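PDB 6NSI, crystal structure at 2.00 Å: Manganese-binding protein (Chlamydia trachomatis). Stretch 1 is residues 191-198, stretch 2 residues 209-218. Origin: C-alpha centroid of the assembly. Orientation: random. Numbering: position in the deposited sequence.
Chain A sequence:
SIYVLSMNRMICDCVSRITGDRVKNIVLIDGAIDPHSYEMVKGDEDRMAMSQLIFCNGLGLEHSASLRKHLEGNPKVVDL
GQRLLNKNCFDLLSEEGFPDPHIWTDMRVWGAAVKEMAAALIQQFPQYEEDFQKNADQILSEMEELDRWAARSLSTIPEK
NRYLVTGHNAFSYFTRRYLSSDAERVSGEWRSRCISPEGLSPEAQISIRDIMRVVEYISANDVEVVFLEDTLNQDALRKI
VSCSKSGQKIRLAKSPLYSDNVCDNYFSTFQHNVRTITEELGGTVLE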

# COMPACT_ATOMS: atom_id res chain seq x y z
N ARG A 191 8.78 8.24 -12.71
CA ARG A 191 7.36 8.16 -13.03
C ARG A 191 7.10 7.52 -14.38
O ARG A 191 6.02 6.96 -14.60
CB ARG A 191 6.74 9.56 -12.98
CG ARG A 191 6.52 10.10 -11.59
CD ARG A 191 5.37 11.09 -11.59
NE ARG A 191 4.68 11.18 -10.31
CZ ARG A 191 4.98 12.07 -9.36
NH1 ARG A 191 5.99 12.91 -9.54
NH2 ARG A 191 4.28 12.09 -8.22
N SER A 192 8.08 7.54 -15.30
CA SER A 192 7.91 6.79 -16.55
C SER A 192 7.74 5.29 -16.31
O SER A 192 7.25 4.58 -17.21
CB SER A 192 9.11 7.05 -17.46
OG SER A 192 10.19 6.21 -17.07
N ARG A 193 8.10 4.79 -15.13
CA ARG A 193 8.15 3.35 -14.89
C ARG A 193 6.84 2.72 -14.38
O ARG A 193 6.80 1.50 -14.19
CB ARG A 193 9.28 3.04 -13.90
CG ARG A 193 10.59 3.75 -14.29
CD ARG A 193 11.80 2.95 -13.87
NE ARG A 193 11.98 1.98 -14.92
CZ ARG A 193 12.99 1.98 -15.77
NH1 ARG A 193 13.94 2.89 -15.67
NH2 ARG A 193 13.02 1.07 -16.73
N CYS A 194 5.78 3.49 -14.17
CA CYS A 194 4.50 2.87 -13.81
C CYS A 194 3.35 3.64 -14.46
O CYS A 194 3.44 4.85 -14.70
CB CYS A 194 4.32 2.79 -12.28
SG CYS A 194 4.36 4.40 -11.39
N ILE A 195 2.27 2.92 -14.75
CA ILE A 195 1.07 3.54 -15.34
C ILE A 195 -0.13 2.66 -15.00
O ILE A 195 0.00 1.46 -14.73
CB ILE A 195 1.19 3.73 -16.87
CG1 ILE A 195 0.21 4.82 -17.35
CG2 ILE A 195 0.92 2.43 -17.60
CD1 ILE A 195 0.41 5.25 -18.79
N SER A 196 -1.33 3.26 -15.03
CA SER A 196 -2.56 2.54 -14.74
C SER A 196 -3.70 3.34 -15.34
O SER A 196 -3.62 4.58 -15.40
CB SER A 196 -2.76 2.34 -13.23
OG SER A 196 -2.81 3.57 -12.53
N PRO A 197 -4.75 2.69 -15.84
CA PRO A 197 -5.88 3.44 -16.42
C PRO A 197 -6.69 4.18 -15.37
O PRO A 197 -7.26 5.24 -15.66
CB PRO A 197 -6.70 2.36 -17.14
CG PRO A 197 -6.40 1.09 -16.40
CD PRO A 197 -4.97 1.23 -15.84
N GLU A 198 -6.74 3.66 -14.16
CA GLU A 198 -7.39 4.30 -13.03
C GLU A 198 -6.36 5.06 -12.20
O GLU A 198 -5.21 4.65 -12.10
CB GLU A 198 -8.11 3.25 -12.18
CG GLU A 198 -8.86 3.79 -10.96
CD GLU A 198 -10.03 4.68 -11.34
OE1 GLU A 198 -9.79 5.88 -11.62
OE2 GLU A 198 -11.17 4.16 -11.37
N ARG A 209 -9.91 7.62 -23.22
CA ARG A 209 -8.60 8.29 -23.23
C ARG A 209 -7.61 7.58 -22.31
O ARG A 209 -6.41 7.48 -22.62
CB ARG A 209 -8.79 9.75 -22.81
CG ARG A 209 -9.56 10.58 -23.84
CD ARG A 209 -8.63 11.34 -24.77
NE ARG A 209 -9.35 11.88 -25.93
CZ ARG A 209 -8.77 12.46 -26.97
NH1 ARG A 209 -7.45 12.60 -27.03
NH2 ARG A 209 -9.53 12.91 -27.97
N ASP A 210 -8.08 7.09 -21.16
CA ASP A 210 -7.24 6.34 -20.22
C ASP A 210 -6.83 4.99 -20.80
O ASP A 210 -5.70 4.54 -20.59
CB ASP A 210 -7.98 6.09 -18.91
CG ASP A 210 -8.34 7.37 -18.19
OD1 ASP A 210 -7.43 8.20 -17.95
OD2 ASP A 210 -9.53 7.53 -17.87
N ILE A 211 -7.77 4.31 -21.46
CA ILE A 211 -7.43 3.08 -22.17
C ILE A 211 -6.33 3.37 -23.17
O ILE A 211 -5.29 2.70 -23.20
CB ILE A 211 -8.67 2.48 -22.88
CG1 ILE A 211 -9.72 2.03 -21.87
CG2 ILE A 211 -8.26 1.31 -23.79
CD1 ILE A 211 -9.15 1.35 -20.65
N MET A 212 -6.53 4.43 -23.97
CA MET A 212 -5.59 4.74 -25.04
C MET A 212 -4.23 5.11 -24.48
O MET A 212 -3.19 4.67 -25.01
CB MET A 212 -6.13 5.89 -25.89
CG MET A 212 -5.17 6.25 -27.05
SD MET A 212 -4.10 7.67 -26.66
CE MET A 212 -5.36 8.92 -26.28
N ARG A 213 -4.21 5.92 -23.43
CA ARG A 213 -2.98 6.29 -22.75
C ARG A 213 -2.16 5.05 -22.37
O ARG A 213 -0.97 4.95 -22.68
CB ARG A 213 -3.33 7.12 -21.52
CG ARG A 213 -2.18 7.57 -20.67
CD ARG A 213 -2.67 8.62 -19.67
NE ARG A 213 -3.84 8.18 -18.91
CZ ARG A 213 -3.79 7.40 -17.82
NH1 ARG A 213 -2.62 6.95 -17.39
NH2 ARG A 213 -4.90 7.05 -17.19
N VAL A 214 -2.81 4.06 -21.74
CA VAL A 214 -2.09 2.86 -21.29
C VAL A 214 -1.67 1.99 -22.48
O VAL A 214 -0.57 1.40 -22.50
CB VAL A 214 -2.93 2.09 -20.26
CG1 VAL A 214 -2.19 0.84 -19.77
CG2 VAL A 214 -3.26 2.97 -19.09
N VAL A 215 -2.53 1.90 -23.51
CA VAL A 215 -2.18 1.13 -24.71
C VAL A 215 -0.93 1.70 -25.38
O VAL A 215 -0.02 0.96 -25.78
CB VAL A 215 -3.39 1.09 -25.67
CG1 VAL A 215 -2.98 0.65 -27.08
CG2 VAL A 215 -4.47 0.16 -25.11
N GLU A 216 -0.87 3.03 -25.52
CA GLU A 216 0.31 3.63 -26.15
C GLU A 216 1.55 3.45 -25.28
O GLU A 216 2.66 3.22 -25.80
CB GLU A 216 0.05 5.10 -26.43
CG GLU A 216 -1.05 5.34 -27.48
CD GLU A 216 -1.09 6.79 -27.98
OE1 GLU A 216 -0.90 7.72 -27.18
OE2 GLU A 216 -1.33 6.99 -29.18
N TYR A 217 1.39 3.55 -23.96
CA TYR A 217 2.51 3.27 -23.05
C TYR A 217 3.00 1.84 -23.21
O TYR A 217 4.21 1.60 -23.24
CB TYR A 217 2.06 3.53 -21.61
CG TYR A 217 3.07 3.24 -20.50
CD1 TYR A 217 3.23 1.95 -20.01
CD2 TYR A 217 3.77 4.27 -19.89
CE1 TYR A 217 4.11 1.68 -18.94
CE2 TYR A 217 4.66 4.02 -18.83
CZ TYR A 217 4.82 2.72 -18.36
OH TYR A 217 5.68 2.44 -17.29
N ILE A 218 2.08 0.88 -23.30
CA ILE A 218 2.47 -0.53 -23.45
C ILE A 218 3.28 -0.71 -24.73
O ILE A 218 4.32 -1.37 -24.74
CB ILE A 218 1.22 -1.43 -23.43
CG1 ILE A 218 0.75 -1.68 -22.00
CG2 ILE A 218 1.46 -2.75 -24.17
CD1 ILE A 218 -0.65 -2.27 -21.96
O HOH W 1 -1.24 6.43 -14.73

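The shortest polar contact between the stretches is the hydrogen bond from Tyr217 OH to Ser192 O, 2.7 Å. The phenol reaches from the helix (209-218) to a carbonyl of the 3-10 segment (191-193), and the acceptor lies at the ring edge, near the ring plane, where the hydroxyl can point straight at it. Cys194 N also sits 3.3 Å from Tyr217 OH, but the angle is too poor for a hydrogen bond.

One turn earlier in the helix, Arg213 supplies the second polar link. Its NH1 donates to Ser196 O at 3.3 Å, and its NH2 makes a weak hydrogen bond to the same oxygen, so one carbonyl receives both terminal nitrogens of the guanidinium, near its plane. The Pro197 carbonyl lies at the same edge, with Pro197 O 3.3 Å from Arg213 NH2. Within the helix, Asp210 OD1 holds Arg213 NH2 at 2.9 Å in a salt bridge; the nearly linear hydrogen bond (171°) between residues three apart steadies the guanidinium beside the loop. Water 1 extends this network: it accepts from Ser196 N at 3.2 Å and, weakly, from Arg213 NH1 at 3.0 Å, linking the Ser196 amide to the same side chain that binds its carbonyl.

Ile195 and Tyr217 form the heart of the apolar contact. In the short strand 194-195, Ile195 points its CA-to-CB bond toward the helix while those of Cys194 and Ser196 point away, the alternation expected of extended backbone. Ile195 CG2 lies over one face of the Tyr217 ring, 3.6 Å from the ring centroid and 20° off the normal, a CH-pi contact; the same methyl is 4.1 Å from Val214 CG1. Tyr217 thus uses its hydroxyl for the carbonyl and its ring face for the isoleucine. Ile195 CG1 also approaches Arg213 NH1, at 3.5 Å.

Farther along, Pro197 packs on the helix. Its CB is 4.0 Å from Val214 CG2 and, more loosely, 4.4 Å from Ile211 CD1, whose CA-to-CB bond points away although the end of the side chain comes nearer. The backbones come closest here, with Pro197 CA and Asp210 CA 5.0 Å apart, and Pro197 O touches Asp210 CB at 3.4 Å. Ser196 OG is turned to its own stretch, donating to Glu198 O at 2.7 Å. Together the contacts bury 475 Å², counting both sides. No backbone-to-backbone hydrogen bond crosses the contact: both direct links run from a helix side chain to a backbone carbonyl.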